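Local coordinates for predicted ATPase involved in replication control, Cdc46/Mcm family (Methanopyrus kandleri AV19, PDB 3F8T), which probably binds ATP and single-stranded DNA and may serve as a replicative DNA helicase, as other members of the MCM family do, at residues Ile183-Pro188 / Ala406-Pro411; Asp203-Phe208 / Leu225-Phe230; Glu414-Ala419 / Asp470-Asp475; Leu445-Arg450 / Trp485-Ala490. The protein carries 2 engineered substitutions. All coordinates share one frame; numbering follows the deposited sequence.

Interaction 1 (Ile183-Pro188 / Ala406-Pro411); sequences IPEVHP and AIREHP
Ile407 and Arg408, successive residues on the last turn of helix 396-409, meet the extended segment Ile183-Pro188 in quite different ways. The apolar part is small and buried. CD1 of Ile183 rests 3.6 Å from CG2 of Ile407 and also touches that residue's CB and CD1, the two side chains crossing obliquely. A branched aliphatic residue on each side suits a buried spot where Pro264 and Leu404 pack on Ile183 as well.

This segment lies in the loop between strand 176-180, in the OB-fold region of the chain, and helix 190-201. The contact therefore lays that connection against the C-terminal end of a helix of the MCM AAA-lid region, where His410 is the first residue to leave helical geometry.

Arg408 adds a second aliphatic touch: its CG is anti to the backbone N (chi1 -176°) and the chain runs on extended to CD, which packs 3.9 Å from CG of Glu185. The polar part begins past the bend at chi3. NH2 of Arg408 makes a weak hydrogen bond of 2.9 Å to Val186 O, bent to 121° at the hydrogen. CE1 of His187 sits over one guanidinium face, offset toward the rim, with the ring and guanidinium planes 63° apart. CD of Glu409 lies over the opposite face, while its OE2 forms a 2.7 Å salt bridge with NH1 of Arg408. An alanine at Arg408 would probably leave Glu409 without this salt-bridge mate and Val186 O without this weak donor. The His187 ring is tied in turn by NE2, which donates to OE1 of Glu185 at 2.9 Å.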
# COMPACT_ATOMS: atom_id res chain seq x y z
N ILE A 183 -0.24 3.82 0.68
CA ILE A 183 -0.94 4.20 -0.55
C ILE A 183 -0.80 5.70 -0.84
O ILE A 183 -0.64 6.48 0.10
CB ILE A 183 -2.42 3.72 -0.55
CG1 ILE A 183 -3.23 4.40 0.56
CG2 ILE A 183 -2.47 2.19 -0.42
CD1 ILE A 183 -4.75 4.40 0.31
N PRO A 184 -0.82 6.08 -2.13
CA PRO A 184 -0.69 7.48 -2.52
C PRO A 184 -1.77 8.37 -1.92
O PRO A 184 -2.92 7.95 -1.79
CB PRO A 184 -0.83 7.44 -4.06
CG PRO A 184 -0.48 6.06 -4.43
CD PRO A 184 -0.96 5.19 -3.29
N GLU A 185 -1.38 9.59 -1.56
CA GLU A 185 -2.29 10.63 -1.09
C GLU A 185 -2.96 11.37 -2.25
O GLU A 185 -2.31 11.71 -3.24
CB GLU A 185 -1.54 11.65 -0.24
CG GLU A 185 -0.87 11.12 1.01
CD GLU A 185 -0.09 12.19 1.75
OE1 GLU A 185 -0.65 13.29 2.00
OE2 GLU A 185 1.10 11.94 2.07
N VAL A 186 -4.26 11.62 -2.11
CA VAL A 186 -5.02 12.42 -3.04
C VAL A 186 -5.50 13.65 -2.27
O VAL A 186 -6.07 13.54 -1.20
CB VAL A 186 -6.24 11.61 -3.60
CG1 VAL A 186 -7.35 12.52 -4.07
CG2 VAL A 186 -5.79 10.68 -4.73
N HIS A 187 -5.22 14.82 -2.82
CA HIS A 187 -5.69 16.08 -2.24
C HIS A 187 -6.56 16.76 -3.30
O HIS A 187 -6.04 17.48 -4.17
CB HIS A 187 -4.51 16.95 -1.79
CG HIS A 187 -3.65 16.30 -0.75
ND1 HIS A 187 -4.07 16.09 0.55
CD2 HIS A 187 -2.38 15.82 -0.81
CE1 HIS A 187 -3.11 15.50 1.23
NE2 HIS A 187 -2.07 15.32 0.43
N PRO A 188 -7.88 16.49 -3.25
CA PRO A 188 -8.81 16.98 -4.26
C PRO A 188 -9.00 18.49 -4.16
O PRO A 188 -8.95 19.04 -3.05
CB PRO A 188 -10.12 16.26 -3.91
CG PRO A 188 -10.02 15.98 -2.45
CD PRO A 188 -8.56 15.72 -2.19
N ALA A 406 -11.04 8.13 0.38
CA ALA A 406 -11.87 7.52 1.43
C ALA A 406 -11.04 6.75 2.46
O ALA A 406 -11.28 6.85 3.66
CB ALA A 406 -12.93 6.60 0.78
N ILE A 407 -10.06 5.98 1.97
CA ILE A 407 -9.18 5.15 2.84
C ILE A 407 -8.37 6.02 3.78
O ILE A 407 -8.24 5.71 4.97
CB ILE A 407 -8.19 4.27 2.01
CG1 ILE A 407 -8.92 3.17 1.23
CG2 ILE A 407 -7.09 3.60 2.95
CD1 ILE A 407 -8.00 2.46 0.20
N ARG A 408 -7.79 7.09 3.24
CA ARG A 408 -6.90 7.96 4.02
C ARG A 408 -7.72 8.80 5.01
O ARG A 408 -7.29 9.03 6.14
CB ARG A 408 -6.10 8.90 3.10
CG ARG A 408 -5.06 9.77 3.87
CD ARG A 408 -4.27 10.68 2.91
NE ARG A 408 -5.19 11.51 2.13
CZ ARG A 408 -5.57 12.74 2.46
NH1 ARG A 408 -5.07 13.34 3.55
NH2 ARG A 408 -6.43 13.38 1.68
N GLU A 409 -8.90 9.23 4.57
CA GLU A 409 -9.71 10.14 5.37
C GLU A 409 -10.59 9.44 6.39
O GLU A 409 -10.98 10.04 7.38
CB GLU A 409 -10.57 11.05 4.50
CG GLU A 409 -9.79 12.10 3.70
CD GLU A 409 -8.86 12.93 4.57
OE1 GLU A 409 -9.29 13.44 5.63
OE2 GLU A 409 -7.69 13.07 4.20
N HIS A 410 -10.92 8.17 6.13
CA HIS A 410 -11.79 7.41 7.05
C HIS A 410 -11.23 6.03 7.40
O HIS A 410 -11.87 5.01 7.14
CB HIS A 410 -13.21 7.35 6.47
CG HIS A 410 -13.76 8.71 6.18
ND1 HIS A 410 -14.31 9.51 7.16
CD2 HIS A 410 -13.76 9.45 5.05
CE1 HIS A 410 -14.66 10.67 6.64
NE2 HIS A 410 -14.34 10.66 5.36
N PRO A 411 -10.01 5.99 7.99
CA PRO A 411 -9.36 4.70 8.22
C PRO A 411 -10.08 3.87 9.26
O PRO A 411 -10.01 2.63 9.21
CB PRO A 411 -7.96 5.09 8.74
CG PRO A 411 -8.15 6.46 9.35
CD PRO A 411 -9.19 7.12 8.47

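Interaction 2 (Asp203-Phe208 / Leu225-Phe230); sequences DPLTTF and LALQLF
Phe208 and Phe230 form a T-shaped pair at the tight, buried end of this contact. The edge of Phe230 points into the face of Phe208, with CE1 of Phe230 over the centre of the Phe208 ring; the planes stand at 90° and the centroids are 4.9 Å apart. The closest approach is 3.6 Å, between the two CZ atoms. Two flat aromatic rings suit this place because one supplies C-H edges and the other a pi face.

Beside the rings, the small Ala226 suits the place where the CA atoms of the two helices come nearest, 5.6 Å from Phe208 to Ala226, and its CB lies 3.7 Å from CB of Phe208. Leu205 has CG anti to the backbone N, and its chi2 then places CD1 3.8 Å from CG of Leu227, the two leucines crossing at about a right angle. The same CD1 also touches CB of Ala226.

The polar side of the helix start is the more open one: Asp203 is exposed and Thr206 partly so. Asp203 is the N-cap, its OD1 accepting from Thr206 N at 3.2 Å in a nearly straight bond (168°), met from above the carboxylate plane. Its OD2 takes the Thr206 hydroxyl, OG1, at 2.6 Å. A short aspartate can reach the Thr206 amide, and the threonine adds a hydroxyl donor of its own.

The axes of helix 204-208 and helix 225-229 come within 9.4 Å at their closest, at 108°, in the MCM P-loop region. Met465 of helix 449-465 touches Leu205, Leu227 and Phe230, Tyr402 of helix 396-409 touches both phenylalanines, and Leu225 leans on Leu343 of strand 341-346.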
# COMPACT_ATOMS: atom_id res chain seq x y z
N ASP A 203 -25.38 6.11 -4.56
CA ASP A 203 -25.25 4.71 -4.21
C ASP A 203 -23.88 4.33 -4.73
O ASP A 203 -23.77 3.83 -5.88
CB ASP A 203 -26.38 3.89 -4.88
CG ASP A 203 -26.34 2.40 -4.55
OD1 ASP A 203 -25.45 1.92 -3.79
OD2 ASP A 203 -27.22 1.67 -5.08
N PRO A 204 -22.81 4.63 -3.95
CA PRO A 204 -21.48 4.31 -4.47
C PRO A 204 -21.23 2.80 -4.54
O PRO A 204 -20.47 2.36 -5.39
CB PRO A 204 -20.52 4.99 -3.47
CG PRO A 204 -21.30 5.15 -2.25
CD PRO A 204 -22.74 5.28 -2.63
N LEU A 205 -21.88 2.03 -3.68
CA LEU A 205 -21.69 0.57 -3.70
C LEU A 205 -22.08 -0.00 -5.05
O LEU A 205 -21.32 -0.74 -5.65
CB LEU A 205 -22.48 -0.13 -2.59
CG LEU A 205 -22.39 -1.66 -2.57
CD1 LEU A 205 -20.93 -2.15 -2.43
CD2 LEU A 205 -23.23 -2.20 -1.45
N THR A 206 -23.27 0.35 -5.54
CA THR A 206 -23.71 -0.13 -6.86
C THR A 206 -22.79 0.32 -7.99
O THR A 206 -22.45 -0.46 -8.89
CB THR A 206 -25.18 0.25 -7.12
OG1 THR A 206 -26.00 -0.34 -6.09
CG2 THR A 206 -25.63 -0.30 -8.46
N THR A 207 -22.37 1.58 -7.94
CA THR A 207 -21.44 2.12 -8.92
C THR A 207 -20.13 1.31 -8.99
O THR A 207 -19.70 0.93 -10.08
CB THR A 207 -21.15 3.59 -8.63
OG1 THR A 207 -22.38 4.32 -8.64
CG2 THR A 207 -20.23 4.17 -9.65
N PHE A 208 -19.50 1.09 -7.84
CA PHE A 208 -18.25 0.34 -7.81
C PHE A 208 -18.46 -1.12 -8.21
O PHE A 208 -17.64 -1.67 -8.94
CB PHE A 208 -17.59 0.41 -6.42
CG PHE A 208 -16.72 1.61 -6.21
CD1 PHE A 208 -17.25 2.79 -5.68
CD2 PHE A 208 -15.36 1.57 -6.54
CE1 PHE A 208 -16.43 3.91 -5.46
CE2 PHE A 208 -14.53 2.68 -6.33
CZ PHE A 208 -15.07 3.85 -5.80
N LEU A 225 -16.42 -7.44 -3.85
CA LEU A 225 -15.14 -6.89 -4.30
C LEU A 225 -15.04 -5.38 -4.11
O LEU A 225 -13.97 -4.87 -3.79
CB LEU A 225 -14.87 -7.27 -5.75
CG LEU A 225 -14.91 -8.77 -6.09
CD1 LEU A 225 -14.35 -9.00 -7.48
CD2 LEU A 225 -14.11 -9.56 -5.11
N ALA A 226 -16.15 -4.66 -4.35
CA ALA A 226 -16.19 -3.22 -4.05
C ALA A 226 -15.85 -2.95 -2.57
O ALA A 226 -14.97 -2.15 -2.25
CB ALA A 226 -17.54 -2.64 -4.39
N LEU A 227 -16.53 -3.65 -1.66
CA LEU A 227 -16.29 -3.43 -0.24
C LEU A 227 -14.89 -3.91 0.17
O LEU A 227 -14.24 -3.32 1.02
CB LEU A 227 -17.41 -4.07 0.60
CG LEU A 227 -18.80 -3.43 0.41
CD1 LEU A 227 -19.87 -4.30 1.01
CD2 LEU A 227 -18.87 -2.01 1.03
N GLN A 228 -14.40 -4.98 -0.45
CA GLN A 228 -13.00 -5.35 -0.22
C GLN A 228 -12.00 -4.20 -0.51
O GLN A 228 -11.11 -3.93 0.30
CB GLN A 228 -12.61 -6.62 -1.00
CG GLN A 228 -11.14 -6.99 -0.80
CD GLN A 228 -10.75 -8.21 -1.58
OE1 GLN A 228 -11.06 -8.32 -2.77
NE2 GLN A 228 -10.08 -9.17 -0.92
N LEU A 229 -12.17 -3.51 -1.63
CA LEU A 229 -11.32 -2.35 -1.95
C LEU A 229 -11.35 -1.32 -0.83
O LEU A 229 -10.31 -0.81 -0.42
CB LEU A 229 -11.75 -1.69 -3.27
CG LEU A 229 -11.33 -2.47 -4.53
CD1 LEU A 229 -12.12 -1.93 -5.74
CD2 LEU A 229 -9.84 -2.40 -4.78
N PHE A 230 -12.54 -1.07 -0.30
CA PHE A 230 -12.73 -0.11 0.79
C PHE A 230 -12.32 -0.63 2.18
O PHE A 230 -12.50 0.06 3.19
CB PHE A 230 -14.17 0.40 0.76
CG PHE A 230 -14.39 1.46 -0.29
CD1 PHE A 230 -14.72 1.11 -1.60
CD2 PHE A 230 -14.23 2.81 0.02
CE1 PHE A 230 -14.90 2.08 -2.58
CE2 PHE A 230 -14.42 3.80 -0.95
CZ PHE A 230 -14.76 3.43 -2.25

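Interaction 3 (Glu414-Ala419 / Asp470-Asp475); sequences ELTEEA and DVEPED
With chi1 at 69°, Thr416 OG1 lies between its own backbone N and carbonyl carbon, while CG2 is left beside the backbone N, 4.0 Å from CB of Asp470. Val471 has CG1 anti to its backbone N (chi1 -173°), where it meets CD2 of Leu415 at 3.9 Å.

These residues belong to a parallel two-stranded ladder, 414-415 beside 470-471. Val471 N donates to Glu414 O at 2.9 Å, and Thr416 N to Val471 O at 3.1 Å in an almost straight bond. A water donates to both Glu414 O and Asp470 OD1.

Each strand turns into a helix. Thr416 is the N-cap of one, its OG1 accepting from Ala419 N at 3.2 Å, and a second water, 2.7 Å from that OG1, bridges it to OE1 of Glu472. A valine in its place would probably leave Ala419 N without its cap and break the water bridge to Glu472. CB of the small Ala419 packs 4.2 Å from CD of Pro473, which, rigid and without an N-H, suits the start of the other helix.

The ladder lies against helix 449-465, where Ala459 touches Val471 and Glu456 touches Leu415, and Leu423 of helix 417-439 packs on Leu415.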
# COMPACT_ATOMS: atom_id res chain seq x y z
N GLU A 414 -16.39 3.50 13.29
CA GLU A 414 -16.79 2.72 14.47
C GLU A 414 -18.31 2.56 14.52
O GLU A 414 -19.05 3.45 14.12
CB GLU A 414 -16.28 3.38 15.77
CG GLU A 414 -14.74 3.53 15.88
CD GLU A 414 -13.96 2.22 16.07
OE1 GLU A 414 -14.58 1.16 16.29
OE2 GLU A 414 -12.71 2.26 16.01
N LEU A 415 -18.76 1.41 15.01
CA LEU A 415 -20.18 1.17 15.23
C LEU A 415 -20.82 2.24 16.11
O LEU A 415 -20.29 2.55 17.18
CB LEU A 415 -20.36 -0.16 15.95
CG LEU A 415 -19.89 -1.43 15.25
CD1 LEU A 415 -19.92 -2.62 16.24
CD2 LEU A 415 -20.78 -1.64 14.04
N THR A 416 -21.95 2.79 15.65
CA THR A 416 -22.87 3.49 16.53
C THR A 416 -23.56 2.46 17.41
O THR A 416 -23.54 1.25 17.13
CB THR A 416 -23.96 4.31 15.80
OG1 THR A 416 -24.89 3.43 15.14
CG2 THR A 416 -23.35 5.29 14.80
N GLU A 417 -24.16 2.95 18.50
CA GLU A 417 -24.88 2.10 19.42
C GLU A 417 -25.93 1.26 18.68
O GLU A 417 -25.96 0.04 18.85
CB GLU A 417 -25.53 2.96 20.52
CG GLU A 417 -25.58 2.28 21.85
CD GLU A 417 -26.37 1.01 21.79
OE1 GLU A 417 -27.51 1.06 21.28
OE2 GLU A 417 -25.86 -0.05 22.23
N GLU A 418 -26.75 1.90 17.86
CA GLU A 418 -27.79 1.19 17.11
C GLU A 418 -27.24 0.21 16.06
O GLU A 418 -27.89 -0.81 15.78
CB GLU A 418 -28.80 2.16 16.49
CG GLU A 418 -29.68 2.88 17.54
CD GLU A 418 -30.31 1.93 18.58
OE1 GLU A 418 -31.27 1.19 18.23
OE2 GLU A 418 -29.84 1.92 19.74
N ALA A 419 -26.07 0.51 15.50
CA ALA A 419 -25.40 -0.40 14.57
C ALA A 419 -24.90 -1.64 15.31
O ALA A 419 -24.97 -2.76 14.79
CB ALA A 419 -24.23 0.29 13.87
N ASP A 470 -18.88 6.86 11.01
CA ASP A 470 -19.91 6.18 11.79
C ASP A 470 -20.50 5.01 11.01
O ASP A 470 -21.10 5.19 9.94
CB ASP A 470 -20.99 7.18 12.20
CG ASP A 470 -20.46 8.30 13.07
OD1 ASP A 470 -19.56 8.05 13.90
OD2 ASP A 470 -20.92 9.44 12.90
N VAL A 471 -20.31 3.80 11.52
CA VAL A 471 -20.98 2.63 10.96
C VAL A 471 -22.43 2.62 11.47
O VAL A 471 -22.65 2.61 12.68
CB VAL A 471 -20.28 1.32 11.34
CG1 VAL A 471 -20.90 0.15 10.59
CG2 VAL A 471 -18.78 1.43 11.06
N GLU A 472 -23.38 2.62 10.54
CA GLU A 472 -24.81 2.74 10.87
C GLU A 472 -25.54 1.42 10.60
O GLU A 472 -24.99 0.55 9.92
CB GLU A 472 -25.45 3.85 10.03
CG GLU A 472 -24.70 5.18 10.06
CD GLU A 472 -25.18 6.11 11.15
OE1 GLU A 472 -25.91 5.65 12.06
OE2 GLU A 472 -24.84 7.32 11.09
N PRO A 473 -26.78 1.25 11.14
CA PRO A 473 -27.53 0.01 10.87
C PRO A 473 -27.65 -0.36 9.38
O PRO A 473 -27.61 -1.55 9.01
CB PRO A 473 -28.92 0.31 11.47
CG PRO A 473 -28.61 1.20 12.63
CD PRO A 473 -27.52 2.13 12.06
N GLU A 474 -27.78 0.66 8.54
CA GLU A 474 -27.85 0.47 7.10
C GLU A 474 -26.58 -0.21 6.53
O GLU A 474 -26.69 -1.04 5.60
CB GLU A 474 -28.08 1.82 6.43
CG GLU A 474 -29.52 2.37 6.61
CD GLU A 474 -29.90 2.69 8.06
OE1 GLU A 474 -29.03 3.15 8.85
OE2 GLU A 474 -31.10 2.48 8.40
N ASP A 475 -25.41 0.12 7.09
CA ASP A 475 -24.14 -0.51 6.69
C ASP A 475 -24.09 -1.97 7.15
O ASP A 475 -23.53 -2.82 6.46
CB ASP A 475 -22.92 0.22 7.28
CG ASP A 475 -22.88 1.71 6.93
OD1 ASP A 475 -23.14 2.07 5.76
OD2 ASP A 475 -22.57 2.53 7.82
O HOH W 1 -19.51 5.68 15.70
O HOH W 2 -26.94 4.97 14.22

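Interaction 4 (Leu445-Arg450 / Trp485-Ala490); sequences LPVTRR and WYLETA
The backbones of Leu445 and Leu487 approach to 6.4 Å between CA atoms, where the loop that leads into helix 449-465 passes the C-terminal part of helix 473-489. The contact is helix-and-loop packing within the MCM AAA-lid region, and its grip is almost wholly apolar. Leu445 carries CD1 forward to 3.5 Å from CB of Ala490 and 4.0 Å from CD2 of Leu487. In Leu487, chi1 (-67°) sets CG beside the backbone N, and the branch at CG then sends CD2 to Leu445 and CD1 to Val447, whose CG2 it meets at 3.6 Å. Leu487 and Val447 cross at about a right angle. A leucine suits such a place because its two methyls can serve two neighbours, and Ala490 has a side chain small enough to let the leucine methyl come close.

After Val447 the loop turns into the helix, with Thr448 as N-cap: its OG1 accepts from Arg450 N at 3.2 Å. Beyond the contact, Val447 touches Tyr427 and Val434 of helix 417-439, while Ala490 touches Phe376 of strand 373-376. Thr489 is held to its own helix, its OG1 and N reaching Trp485 O from opposite faces of the carbonyl plane. The one polar link between the segments is a water that accepts from Leu445 N at 3.0 Å and donates to Leu487 O at 2.8 Å.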
# COMPACT_ATOMS: atom_id res chain seq x y z
N LEU A 445 -23.84 -24.31 6.90
CA LEU A 445 -22.58 -23.81 7.43
C LEU A 445 -22.82 -23.16 8.79
O LEU A 445 -23.84 -22.49 8.98
CB LEU A 445 -21.94 -22.81 6.45
CG LEU A 445 -21.29 -23.36 5.17
CD1 LEU A 445 -20.86 -22.24 4.23
CD2 LEU A 445 -20.10 -24.26 5.46
N PRO A 446 -21.90 -23.38 9.75
CA PRO A 446 -22.05 -22.70 11.04
C PRO A 446 -21.88 -21.19 10.89
O PRO A 446 -21.21 -20.73 9.97
CB PRO A 446 -20.90 -23.27 11.88
CG PRO A 446 -19.89 -23.73 10.89
CD PRO A 446 -20.70 -24.24 9.71
N VAL A 447 -22.50 -20.44 11.80
CA VAL A 447 -22.31 -19.01 11.94
C VAL A 447 -21.54 -18.80 13.24
O VAL A 447 -22.08 -18.98 14.35
CB VAL A 447 -23.65 -18.24 11.88
CG1 VAL A 447 -23.50 -16.78 12.30
CG2 VAL A 447 -24.23 -18.33 10.48
N THR A 448 -20.26 -18.45 13.09
CA THR A 448 -19.31 -18.35 14.19
C THR A 448 -18.79 -16.92 14.37
O THR A 448 -19.20 -16.01 13.64
CB THR A 448 -18.11 -19.28 13.97
OG1 THR A 448 -17.24 -18.72 12.98
CG2 THR A 448 -18.56 -20.69 13.53
N ARG A 449 -17.87 -16.72 15.31
CA ARG A 449 -17.25 -15.41 15.49
C ARG A 449 -16.64 -14.87 14.19
O ARG A 449 -16.61 -13.66 14.00
CB ARG A 449 -16.19 -15.42 16.61
CG ARG A 449 -15.08 -16.47 16.42
CD ARG A 449 -14.03 -16.39 17.53
NE ARG A 449 -13.26 -15.15 17.46
CZ ARG A 449 -11.97 -15.04 17.77
NH1 ARG A 449 -11.27 -16.11 18.16
NH2 ARG A 449 -11.36 -13.87 17.67
N ARG A 450 -16.17 -15.77 13.32
CA ARG A 450 -15.59 -15.38 12.02
C ARG A 450 -16.62 -14.62 11.19
O ARG A 450 -16.28 -13.61 10.56
CB ARG A 450 -15.10 -16.61 11.23
CG ARG A 450 -13.87 -17.29 11.83
CD ARG A 450 -13.49 -18.58 11.08
NE ARG A 450 -14.56 -19.58 11.12
CZ ARG A 450 -15.40 -19.82 10.12
NH1 ARG A 450 -15.31 -19.16 8.96
NH2 ARG A 450 -16.35 -20.75 10.27
N TRP A 485 -25.67 -14.30 1.81
CA TRP A 485 -25.65 -14.77 0.42
C TRP A 485 -24.55 -15.81 0.23
O TRP A 485 -24.80 -16.88 -0.33
CB TRP A 485 -25.47 -13.59 -0.55
CG TRP A 485 -25.49 -13.96 -2.00
CD1 TRP A 485 -26.58 -14.04 -2.83
CD2 TRP A 485 -24.35 -14.29 -2.81
NE1 TRP A 485 -26.19 -14.40 -4.10
CE2 TRP A 485 -24.83 -14.56 -4.12
CE3 TRP A 485 -22.98 -14.39 -2.56
CZ2 TRP A 485 -23.97 -14.91 -5.16
CZ3 TRP A 485 -22.13 -14.74 -3.60
CH2 TRP A 485 -22.63 -14.99 -4.89
N TYR A 486 -23.34 -15.50 0.71
CA TYR A 486 -22.21 -16.45 0.75
C TYR A 486 -22.56 -17.76 1.46
O TYR A 486 -22.33 -18.86 0.93
CB TYR A 486 -21.00 -15.79 1.43
CG TYR A 486 -20.00 -16.76 2.04
CD1 TYR A 486 -19.55 -17.86 1.32
CD2 TYR A 486 -19.50 -16.57 3.33
CE1 TYR A 486 -18.64 -18.76 1.86
CE2 TYR A 486 -18.57 -17.48 3.89
CZ TYR A 486 -18.15 -18.57 3.13
OH TYR A 486 -17.22 -19.49 3.61
N LEU A 487 -23.09 -17.65 2.68
CA LEU A 487 -23.41 -18.84 3.47
C LEU A 487 -24.47 -19.72 2.81
O LEU A 487 -24.38 -20.96 2.83
CB LEU A 487 -23.85 -18.44 4.88
CG LEU A 487 -22.81 -17.79 5.80
CD1 LEU A 487 -23.48 -17.38 7.09
CD2 LEU A 487 -21.60 -18.71 6.07
N GLU A 488 -25.46 -19.07 2.20
CA GLU A 488 -26.57 -19.76 1.57
C GLU A 488 -26.20 -20.38 0.24
O GLU A 488 -26.48 -21.56 0.01
CB GLU A 488 -27.80 -18.84 1.47
CG GLU A 488 -28.48 -18.66 2.84
CD GLU A 488 -29.38 -17.42 2.95
OE1 GLU A 488 -29.89 -16.94 1.91
OE2 GLU A 488 -29.58 -16.94 4.09
N THR A 489 -25.53 -19.61 -0.61
CA THR A 489 -25.09 -20.10 -1.91
C THR A 489 -24.05 -21.22 -1.81
O THR A 489 -24.02 -22.11 -2.67
CB THR A 489 -24.55 -18.98 -2.81
OG1 THR A 489 -23.38 -18.39 -2.20
CG2 THR A 489 -25.61 -17.91 -3.00
N ALA A 490 -23.24 -21.19 -0.76
CA ALA A 490 -22.24 -22.24 -0.50
C ALA A 490 -22.84 -23.65 -0.41
O ALA A 490 -22.19 -24.64 -0.76
CB ALA A 490 -21.47 -21.94 0.77
O HOH W 3 -25.33 -22.44 5.04

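Interactions 1 and 2 meet directly: CB of Ala406 lies 3.6 Å from CE2 of Phe230, so helix 396-409 serves both the loop 183-188 and the aromatic pair, the centres of interactions 1 and 2 being about 16 Å apart. Interaction 1 leads straight on in sequence to interaction 3, about 22 Å away between centres. Interactions 3 and 4 sit near the two ends of helix 473-489, their centres also about 22 Å apart, and their segments alternate along the chain. Helix 449-465 begins in interaction 4 and borders interactions 2 and 3. Interactions 2 and 3 do not touch, their nearest atoms being about 7 Å apart. No nucleotide or DNA takes part in any of the four contacts.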